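Local atomic coordinates of transcription termination factor NusA (Planctomyces limnophilus, PDB entry 4MTN), a protein that probably takes part in both termination and antitermination of transcription, binding the core RNA polymerase and the nascent RNA. Residues 183-189 and 232-236; 219-225 and 246-250; 23-27 and 51-55. One frame throughout, in Å; residues are numbered along the deposited sequence.

Contact 1 of 3, residues 183-189 and 232-236. With SO4 (sulfate ion), chain B; SO4 (sulfate ion), chain C.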
loop_
_atom_site.group_PDB
_atom_site.type_symbol
_atom_site.label_atom_id
_atom_site.label_comp_id
_atom_site.label_asym_id
_atom_site.label_seq_id
_atom_site.Cartn_x
_atom_site.Cartn_y
_atom_site.Cartn_z
ATOM N N LEU A 183 -14.867 8.228 1.195
ATOM C CA LEU A 183 -16.200 7.673 0.991
ATOM C C LEU A 183 -16.928 7.521 2.321
ATOM O O LEU A 183 -18.135 7.753 2.408
ATOM C CB LEU A 183 -16.120 6.327 0.269
ATOM C CG LEU A 183 -15.828 6.414 -1.232
ATOM C CD1 LEU A 183 -15.540 5.041 -1.819
ATOM C CD2 LEU A 183 -16.990 7.073 -1.956
ATOM N N GLU A 184 -16.186 7.140 3.355
ATOM C CA GLU A 184 -16.750 6.989 4.691
ATOM C C GLU A 184 -17.235 8.329 5.233
ATOM O O GLU A 184 -18.232 8.394 5.947
ATOM C CB GLU A 184 -15.722 6.375 5.645
ATOM C CG GLU A 184 -15.414 4.910 5.372
ATOM C CD GLU A 184 -14.205 4.409 6.142
ATOM O OE1 GLU A 184 -13.592 5.209 6.881
ATOM O OE2 GLU A 184 -13.866 3.214 6.006
ATOM N N LEU A 185 -16.530 9.399 4.883
ATOM C CA LEU A 185 -16.899 10.736 5.331
ATOM C C LEU A 185 -18.109 11.280 4.576
ATOM O O LEU A 185 -19.013 11.863 5.172
ATOM C CB LEU A 185 -15.722 11.701 5.175
ATOM C CG LEU A 185 -14.545 11.546 6.140
ATOM C CD1 LEU A 185 -13.466 12.568 5.823
ATOM C CD2 LEU A 185 -15.011 11.682 7.581
ATOM N N GLU A 186 -18.118 11.089 3.261
ATOM C CA GLU A 186 -19.139 11.693 2.412
ATOM C C GLU A 186 -20.464 10.934 2.445
ATOM O O GLU A 186 -21.534 11.542 2.402
ATOM C CB GLU A 186 -18.635 11.791 0.971
ATOM C CG GLU A 186 -19.276 12.911 0.169
ATOM C CD GLU A 186 -18.811 14.284 0.618
ATOM O OE1 GLU A 186 -17.679 14.391 1.135
ATOM O OE2 GLU A 186 -19.580 15.256 0.456
ATOM N N ILE A 187 -20.391 9.608 2.515
ATOM C CA ILE A 187 -21.595 8.782 2.499
ATOM C C ILE A 187 -21.995 8.338 3.902
ATOM O O ILE A 187 -21.325 7.500 4.505
ATOM C CB ILE A 187 -21.409 7.538 1.613
ATOM C CG1 ILE A 187 -20.927 7.944 0.219
ATOM C CG2 ILE A 187 -22.709 6.749 1.524
ATOM C CD1 ILE A 187 -20.795 6.786 -0.744
ATOM N N PRO A 188 -23.100 8.895 4.423
ATOM C CA PRO A 188 -23.587 8.582 5.771
ATOM C C PRO A 188 -23.896 7.100 5.974
ATOM O O PRO A 188 -23.706 6.596 7.076
ATOM C CB PRO A 188 -24.865 9.426 5.892
ATOM C CG PRO A 188 -25.240 9.776 4.494
ATOM C CD PRO A 188 -23.949 9.892 3.753
ATOM N N GLU A 189 -24.353 6.412 4.931
ATOM C CA GLU A 189 -24.641 4.985 5.039
ATOM C C GLU A 189 -23.383 4.178 5.359
ATOM O O GLU A 189 -23.456 3.135 6.007
ATOM C CB GLU A 189 -25.276 4.457 3.750
ATOM C CG GLU A 189 -26.712 4.901 3.519
ATOM C CD GLU A 189 -26.814 6.167 2.690
ATOM O OE1 GLU A 189 -25.909 7.022 2.784
ATOM O OE2 GLU A 189 -27.800 6.299 1.937
ATOM N N ARG A 232 -22.677 12.775 -3.964
ATOM C CA ARG A 232 -21.708 12.522 -2.900
ATOM C C ARG A 232 -20.496 11.756 -3.418
ATOM O O ARG A 232 -19.366 11.999 -2.991
ATOM C CB ARG A 232 -22.361 11.751 -1.751
ATOM C CG ARG A 232 -23.464 12.515 -1.035
ATOM C CD ARG A 232 -24.238 11.601 -0.104
ATOM N NE ARG A 232 -24.631 10.368 -0.777
ATOM C CZ ARG A 232 -25.351 9.404 -0.215
ATOM N NH1 ARG A 232 -25.767 9.527 1.038
ATOM N NH2 ARG A 232 -25.656 8.316 -0.908
ATOM N N ILE A 233 -20.736 10.828 -4.338
ATOM C CA ILE A 233 -19.660 10.062 -4.953
ATOM C C ILE A 233 -18.770 10.975 -5.796
ATOM O O ILE A 233 -17.544 10.857 -5.772
ATOM C CB ILE A 233 -20.214 8.916 -5.822
ATOM C CG1 ILE A 233 -20.907 7.876 -4.942
ATOM C CG2 ILE A 233 -19.107 8.264 -6.631
ATOM C CD1 ILE A 233 -21.560 6.754 -5.718
ATOM N N ARG A 234 -19.393 11.897 -6.526
ATOM C CA ARG A 234 -18.647 12.847 -7.344
ATOM C C ARG A 234 -17.872 13.841 -6.484
ATOM O O ARG A 234 -16.810 14.315 -6.885
ATOM C CB ARG A 234 -19.582 13.597 -8.293
ATOM C CG ARG A 234 -20.068 12.772 -9.473
ATOM C CD ARG A 234 -20.719 13.658 -10.522
ATOM N NE ARG A 234 -21.602 14.647 -9.913
ATOM C CZ ARG A 234 -22.870 14.419 -9.592
ATOM N NH1 ARG A 234 -23.413 13.230 -9.824
ATOM N NH2 ARG A 234 -23.596 15.380 -9.037
ATOM N N ASN A 235 -18.408 14.155 -5.308
ATOM C CA ASN A 235 -17.726 15.041 -4.369
ATOM C C ASN A 235 -16.368 14.478 -3.965
ATOM O O ASN A 235 -15.381 15.207 -3.879
ATOM C CB ASN A 235 -18.582 15.280 -3.124
ATOM C CG ASN A 235 -19.718 16.254 -3.372
ATOM O OD1 ASN A 235 -19.652 17.085 -4.279
ATOM N ND2 ASN A 235 -20.767 16.162 -2.561
ATOM N N VAL A 236 -16.331 13.171 -3.724
ATOM C CA VAL A 236 -15.085 12.482 -3.416
ATOM C C VAL A 236 -14.154 12.538 -4.623
ATOM O O VAL A 236 -12.949 12.754 -4.484
ATOM C CB VAL A 236 -15.338 11.013 -3.012
ATOM C CG1 VAL A 236 -14.026 10.265 -2.836
ATOM C CG2 VAL A 236 -16.165 10.949 -1.738
HETATM S S SO4 B . -26.420 12.312 -3.463
HETATM O O1 SO4 B . -25.338 11.334 -3.430
HETATM O O2 SO4 B . -25.967 13.563 -2.863
HETATM O O3 SO4 B . -26.813 12.548 -4.849
HETATM O O4 SO4 B . -27.563 11.800 -2.714
HETATM S S SO4 C . -24.903 18.320 -8.082
HETATM O O1 SO4 C . -25.170 17.255 -9.044
HETATM O O2 SO4 C . -23.495 18.288 -7.700
HETATM O O3 SO4 C . -25.216 19.612 -8.685
HETATM O O4 SO4 C . -25.736 18.125 -6.898
#

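Contact 2 of 3, residues 219-225 and 246-250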
loop_
_atom_site.group_PDB
_atom_site.type_symbol
_atom_site.label_atom_id
_atom_site.label_comp_id
_atom_site.label_asym_id
_atom_site.label_seq_id
_atom_site.Cartn_x
_atom_site.Cartn_y
_atom_site.Cartn_z
ATOM N N ILE A 219 -31.762 -4.714 0.912
ATOM C CA ILE A 219 -31.197 -3.391 0.673
ATOM C C ILE A 219 -30.177 -3.424 -0.463
ATOM O O ILE A 219 -29.286 -4.273 -0.484
ATOM C CB ILE A 219 -30.528 -2.829 1.946
ATOM C CG1 ILE A 219 -31.583 -2.519 3.008
ATOM C CG2 ILE A 219 -29.711 -1.581 1.626
ATOM C CD1 ILE A 219 -31.026 -1.850 4.248
ATOM N N ASP A 220 -30.319 -2.498 -1.405
ATOM C CA ASP A 220 -29.382 -2.377 -2.515
ATOM C C ASP A 220 -28.207 -1.491 -2.107
ATOM O O ASP A 220 -28.364 -0.282 -1.946
ATOM C CB ASP A 220 -30.088 -1.812 -3.749
ATOM C CG ASP A 220 -29.125 -1.451 -4.864
ATOM O OD1 ASP A 220 -28.107 -2.155 -5.037
ATOM O OD2 ASP A 220 -29.392 -0.459 -5.571
ATOM N N PRO A 221 -27.021 -2.097 -1.948
ATOM C CA PRO A 221 -25.839 -1.397 -1.430
ATOM C C PRO A 221 -25.319 -0.318 -2.377
ATOM O O PRO A 221 -24.871 0.734 -1.918
ATOM C CB PRO A 221 -24.812 -2.521 -1.262
ATOM C CG PRO A 221 -25.231 -3.562 -2.240
ATOM C CD PRO A 221 -26.729 -3.500 -2.292
ATOM N N VAL A 222 -25.383 -0.573 -3.679
ATOM C CA VAL A 222 -24.931 0.403 -4.662
ATOM C C VAL A 222 -25.841 1.624 -4.655
ATOM O O VAL A 222 -25.371 2.759 -4.575
ATOM C CB VAL A 222 -24.892 -0.192 -6.081
ATOM C CG1 VAL A 222 -24.436 0.858 -7.081
ATOM C CG2 VAL A 222 -23.975 -1.402 -6.121
ATOM N N GLY A 223 -27.147 1.378 -4.725
ATOM C CA GLY A 223 -28.136 2.441 -4.736
ATOM C C GLY A 223 -28.078 3.322 -3.504
ATOM O O GLY A 223 -28.411 4.506 -3.563
ATOM N N ALA A 224 -27.654 2.742 -2.386
ATOM C CA ALA A 224 -27.502 3.490 -1.144
ATOM C C ALA A 224 -26.338 4.471 -1.245
ATOM O O ALA A 224 -26.406 5.585 -0.725
ATOM C CB ALA A 224 -27.301 2.541 0.027
ATOM N N CYS A 225 -25.270 4.051 -1.917
ATOM C CA CYS A 225 -24.109 4.909 -2.123
ATOM C C CYS A 225 -24.407 5.997 -3.147
ATOM O O CYS A 225 -23.969 7.138 -3.000
ATOM C CB CYS A 225 -22.902 4.085 -2.575
ATOM S SG CYS A 225 -22.315 2.890 -1.354
ATOM N N GLU A 246 -16.317 4.300 -9.752
ATOM C CA GLU A 246 -17.368 3.341 -10.075
ATOM C C GLU A 246 -17.713 2.488 -8.861
ATOM O O GLU A 246 -16.864 1.769 -8.337
ATOM C CB GLU A 246 -16.945 2.437 -11.234
ATOM C CG GLU A 246 -16.443 3.171 -12.463
ATOM C CD GLU A 246 -15.888 2.224 -13.510
ATOM O OE1 GLU A 246 -16.033 0.996 -13.337
ATOM O OE2 GLU A 246 -15.304 2.707 -14.502
ATOM N N VAL A 247 -18.962 2.567 -8.414
ATOM C CA VAL A 247 -19.417 1.749 -7.298
ATOM C C VAL A 247 -20.233 0.568 -7.805
ATOM O O VAL A 247 -21.265 0.749 -8.452
ATOM C CB VAL A 247 -20.262 2.560 -6.300
ATOM C CG1 VAL A 247 -20.719 1.673 -5.155
ATOM C CG2 VAL A 247 -19.468 3.744 -5.777
ATOM N N VAL A 248 -19.763 -0.641 -7.518
ATOM C CA VAL A 248 -20.471 -1.846 -7.932
ATOM C C VAL A 248 -20.841 -2.712 -6.733
ATOM O O VAL A 248 -20.484 -2.402 -5.596
ATOM C CB VAL A 248 -19.633 -2.676 -8.919
ATOM C CG1 VAL A 248 -19.398 -1.892 -10.202
ATOM C CG2 VAL A 248 -18.312 -3.078 -8.285
ATOM N N ARG A 249 -21.550 -3.804 -6.996
ATOM C CA ARG A 249 -22.036 -4.668 -5.928
ATOM C C ARG A 249 -21.070 -5.817 -5.664
ATOM O O ARG A 249 -20.656 -6.518 -6.587
ATOM C CB ARG A 249 -23.424 -5.215 -6.272
ATOM C CG ARG A 249 -24.106 -5.946 -5.125
ATOM C CD ARG A 249 -25.332 -6.709 -5.604
ATOM N NE ARG A 249 -26.361 -5.826 -6.147
ATOM C CZ ARG A 249 -27.485 -5.509 -5.513
ATOM N NH1 ARG A 249 -27.734 -6.006 -4.309
ATOM N NH2 ARG A 249 -28.365 -4.697 -6.085
ATOM N N TRP A 250 -20.713 -6.002 -4.397
ATOM C CA TRP A 250 -19.852 -7.111 -4.005
ATOM C C TRP A 250 -20.643 -8.410 -3.911
ATOM O O TRP A 250 -21.801 -8.417 -3.495
ATOM C CB TRP A 250 -19.167 -6.822 -2.668
ATOM C CG TRP A 250 -18.484 -8.024 -2.082
ATOM C CD1 TRP A 250 -19.002 -8.900 -1.173
ATOM C CD2 TRP A 250 -17.161 -8.490 -2.378
ATOM N NE1 TRP A 250 -18.084 -9.878 -0.880
ATOM C CE2 TRP A 250 -16.945 -9.649 -1.607
ATOM C CE3 TRP A 250 -16.137 -8.037 -3.217
ATOM C CZ2 TRP A 250 -15.748 -10.361 -1.649
ATOM C CZ3 TRP A 250 -14.950 -8.745 -3.257
ATOM C CH2 TRP A 250 -14.766 -9.895 -2.479
#

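Contact 3 of 3, residues 23-27 and 51-55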
loop_
_atom_site.group_PDB
_atom_site.type_symbol
_atom_site.label_atom_id
_atom_site.label_comp_id
_atom_site.label_asym_id
_atom_site.label_seq_id
_atom_site.Cartn_x
_atom_site.Cartn_y
_atom_site.Cartn_z
ATOM N N LYS A 23 5.768 19.682 28.765
ATOM C CA LYS A 23 6.651 19.328 29.872
ATOM C C LYS A 23 6.895 17.828 30.007
ATOM O O LYS A 23 8.014 17.402 30.288
ATOM C CB LYS A 23 6.085 19.863 31.190
ATOM C CG LYS A 23 6.271 21.356 31.400
ATOM C CD LYS A 23 5.913 21.748 32.827
ATOM C CE LYS A 23 6.248 23.205 33.107
ATOM N NZ LYS A 23 5.451 24.135 32.261
ATOM N N GLU A 24 5.845 17.036 29.810
ATOM C CA GLU A 24 5.922 15.594 30.028
ATOM C C GLU A 24 6.973 14.939 29.135
ATOM O O GLU A 24 7.638 13.986 29.543
ATOM C CB GLU A 24 4.557 14.945 29.797
ATOM C CG GLU A 24 4.457 13.518 30.312
ATOM C CD GLU A 24 4.701 13.415 31.807
ATOM O OE1 GLU A 24 4.380 14.376 32.537
ATOM O OE2 GLU A 24 5.217 12.369 32.254
ATOM N N ILE A 25 7.120 15.455 27.920
ATOM C CA ILE A 25 8.152 14.973 27.011
ATOM C C ILE A 25 9.525 15.420 27.501
ATOM O O ILE A 25 10.492 14.657 27.460
ATOM C CB ILE A 25 7.922 15.479 25.572
ATOM C CG1 ILE A 25 6.610 14.924 25.015
ATOM C CG2 ILE A 25 9.082 15.085 24.674
ATOM C CD1 ILE A 25 6.354 15.293 23.570
ATOM N N VAL A 26 9.597 16.658 27.980
ATOM C CA VAL A 26 10.844 17.220 28.487
ATOM C C VAL A 26 11.324 16.477 29.731
ATOM O O VAL A 26 12.510 16.175 29.859
ATOM C CB VAL A 26 10.693 18.718 28.815
ATOM C CG1 VAL A 26 12.015 19.295 29.296
ATOM C CG2 VAL A 26 10.189 19.478 27.598
ATOM N N PHE A 27 10.398 16.184 30.642
ATOM C CA PHE A 27 10.719 15.428 31.850
ATOM C C PHE A 27 11.334 14.077 31.505
ATOM O O PHE A 27 12.336 13.676 32.094
ATOM C CB PHE A 27 9.471 15.224 32.713
ATOM C CG PHE A 27 9.175 16.371 33.639
ATOM C CD1 PHE A 27 9.939 16.575 34.776
ATOM C CD2 PHE A 27 8.126 17.237 33.379
ATOM C CE1 PHE A 27 9.669 17.627 35.633
ATOM C CE2 PHE A 27 7.850 18.290 34.232
ATOM C CZ PHE A 27 8.622 18.484 35.360
ATOM N N HIS A 51 13.602 8.643 38.219
ATOM C CA HIS A 51 12.297 9.285 38.174
ATOM C C HIS A 51 12.365 10.704 38.721
ATOM O O HIS A 51 12.980 10.952 39.756
ATOM C CB HIS A 51 11.265 8.476 38.960
ATOM C CG HIS A 51 9.973 9.198 39.177
ATOM N ND1 HIS A 51 9.138 9.559 38.142
ATOM C CD2 HIS A 51 9.374 9.634 40.312
ATOM C CE1 HIS A 51 8.080 10.183 38.628
ATOM N NE2 HIS A 51 8.199 10.241 39.943
ATOM N N ILE A 52 11.734 11.635 38.016
ATOM C CA ILE A 52 11.655 13.011 38.481
ATOM C C ILE A 52 10.226 13.346 38.878
ATOM O O ILE A 52 9.309 13.232 38.067
ATOM C CB ILE A 52 12.130 14.004 37.408
ATOM C CG1 ILE A 52 13.578 13.709 37.013
ATOM C CG2 ILE A 52 11.990 15.434 37.908
ATOM C CD1 ILE A 52 14.091 14.584 35.895
ATOM N N ASP A 53 10.040 13.743 40.133
ATOM C CA ASP A 53 8.729 14.161 40.613
ATOM C C ASP A 53 8.275 15.376 39.814
ATOM O O ASP A 53 9.005 16.358 39.696
ATOM C CB ASP A 53 8.773 14.477 42.110
ATOM C CG ASP A 53 7.394 14.509 42.746
ATOM O OD1 ASP A 53 6.416 14.861 42.053
ATOM O OD2 ASP A 53 7.288 14.183 43.947
ATOM N N ARG A 54 7.072 15.302 39.257
ATOM C CA ARG A 54 6.579 16.346 38.367
ATOM C C ARG A 54 6.338 17.667 39.097
ATOM O O ARG A 54 6.677 18.734 38.586
ATOM C CB ARG A 54 5.295 15.885 37.674
ATOM C CG ARG A 54 5.493 14.700 36.738
ATOM C CD ARG A 54 6.543 15.007 35.679
ATOM N NE ARG A 54 6.727 13.904 34.740
ATOM C CZ ARG A 54 7.685 12.989 34.839
ATOM N NH1 ARG A 54 8.554 13.040 35.838
ATOM N NH2 ARG A 54 7.778 12.022 33.936
ATOM N N THR A 55 5.750 17.594 40.286
ATOM C CA THR A 55 5.448 18.796 41.055
ATOM C C THR A 55 6.695 19.458 41.644
ATOM O O THR A 55 6.944 20.641 41.414
ATOM C CB THR A 55 4.464 18.491 42.201
ATOM O OG1 THR A 55 5.018 17.478 43.050
ATOM C CG2 THR A 55 3.134 18.010 41.645
#

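Contact 1 of 3, residues 183-189 and 232-236
The first type II KH domain of NusA carries a GXXG loop between helices 221-226 and 231-239, and this contact packs the start of the second of these helices against the end of helix 176-186 and the start of helix 188-191, joined at I187. R232 and E186 lie at its centre: E186 CG rests 3.3 Å from R232 O, and the R232 guanidinium reaches over this junction, with I187 CG2 over one face (4.1 Å to R232 CZ). A salt bridge joins R232 NH1 to E189 OE1 at 3.1 Å, while R232 NH2 donates to A224 O. Apolar contacts flank this: L183 CD2 meets V236 CG2 at 4.0 Å, and I187 CD1 lies 4.3 Å from I233 CG1. E186 OE2 accepts a weak bond from N235 ND2 (3.4 Å). A sulfate ion (chain B), probably from the crystallisation liquor, accepts at O1 from R232 N (3.1 Å), consistent with phosphate binding at a GXXG loop; V228 N, R229 N and A231 N also bond sulfate.

Contact 2 of 3, residues 219-225 and 246-250
R249, V222 and V247 bury the most surface where the short helix after D220 lies against the edge strand of the KH domain sheet. The R249 side chain reaches back to the helix start: NH2 forms a salt bridge with D220 OD1 at 2.8 Å, and P221 CD lies over one face of the guanidinium, 3.4 Å from NH1. D220 is also the N-cap: OD1 accepts a weak bond from V222 N (3.4 Å) and OD2 one from G223 N (3.0 Å), so one carboxylate serves both helix and strand. V222 points at the strand backbone, with CG2 3.5 Å from both V248 C and R249 N, and CG1 4.3 Å from V247 CG1. The same V247 CG1 lies 4.2 Å from C225 CB. Axes of helix 221-225 and strand 246-249 approach to 7.8 Å and run nearly antiparallel, at 152°. Strand 244-249 pairs in parallel with strand 207-214, where V212 touches P221 and V247; beyond it, I195 of strand 195-203 touches A224 and C225.

Contact 3 of 3, residues 23-27 and 51-55
K23 starts the segment with its CA-to-CB bond toward residues 51-55, but the end of its side chain leads away, and its NZ forms a long, weak ion pair with D13. One residue on, E24 provides the polar half of the contact. Its carboxylate meets R54 in a salt bridge with more than one bond: R54 NE donates to E24 OE1 at 3.3 Å, R54 NH2 to E24 OE2 at 3.1 Å, and a weak one runs from R54 NE to E24 OE2, also 3.3 Å. The acid approaches near the guanidinium plane, leaving one guanidinium face to F27 CB. I25 and V26 turn to other parts of the NusA N-terminal domain: I25 touches A96 and E97 of helix 87-105, while V26 packs on V12 and I15 of helix 7-18. In this domain helix 23-42 lies along a three-stranded antiparallel sheet, whose edge strand 48-52 leads into the turn at D53. F27, one turn beyond K23 and bonded to it through F27 N and K23 O (2.7 Å), fills the gap between helix and strand. Over one face of its ring sits R54 CD, 3.6 Å from the centroid and 13° off the normal, a CH-pi contact; F27 CB in turn lies over the R54 guanidinium, 3.6 Å from CZ. At the ring edge I52 CG2 comes to 3.9 Å from F27 CD1. R54 is joined by a second acid, since NH1 forms a salt bridge with E31 of helix 23-42, whose OE2 also accepts from I52 N.

Contacts 1 and 2 meet at the KH domain, contact 1 through segment 232-236, their centres about 13 Å apart. Their segments alternate along the chain: helix 221-226 (contact 2), helix 231-239 (contact 1), strand 244-249 (contact 2). R232 joins them directly, its NH2 lying 2.8 Å from A224 O and 2.9 Å from C225 O, and I233 CD1 packs 3.7 Å from C225 O. The chain B sulfate sits at the start of helix 231-239, bound by R232 N; the chain C sulfate meets R234. Contact 3, in the N-terminal domain, lies about 44 Å from contact 1 and 53 Å from contact 2 between centres, about 27 Å and 40 Å between nearest atoms.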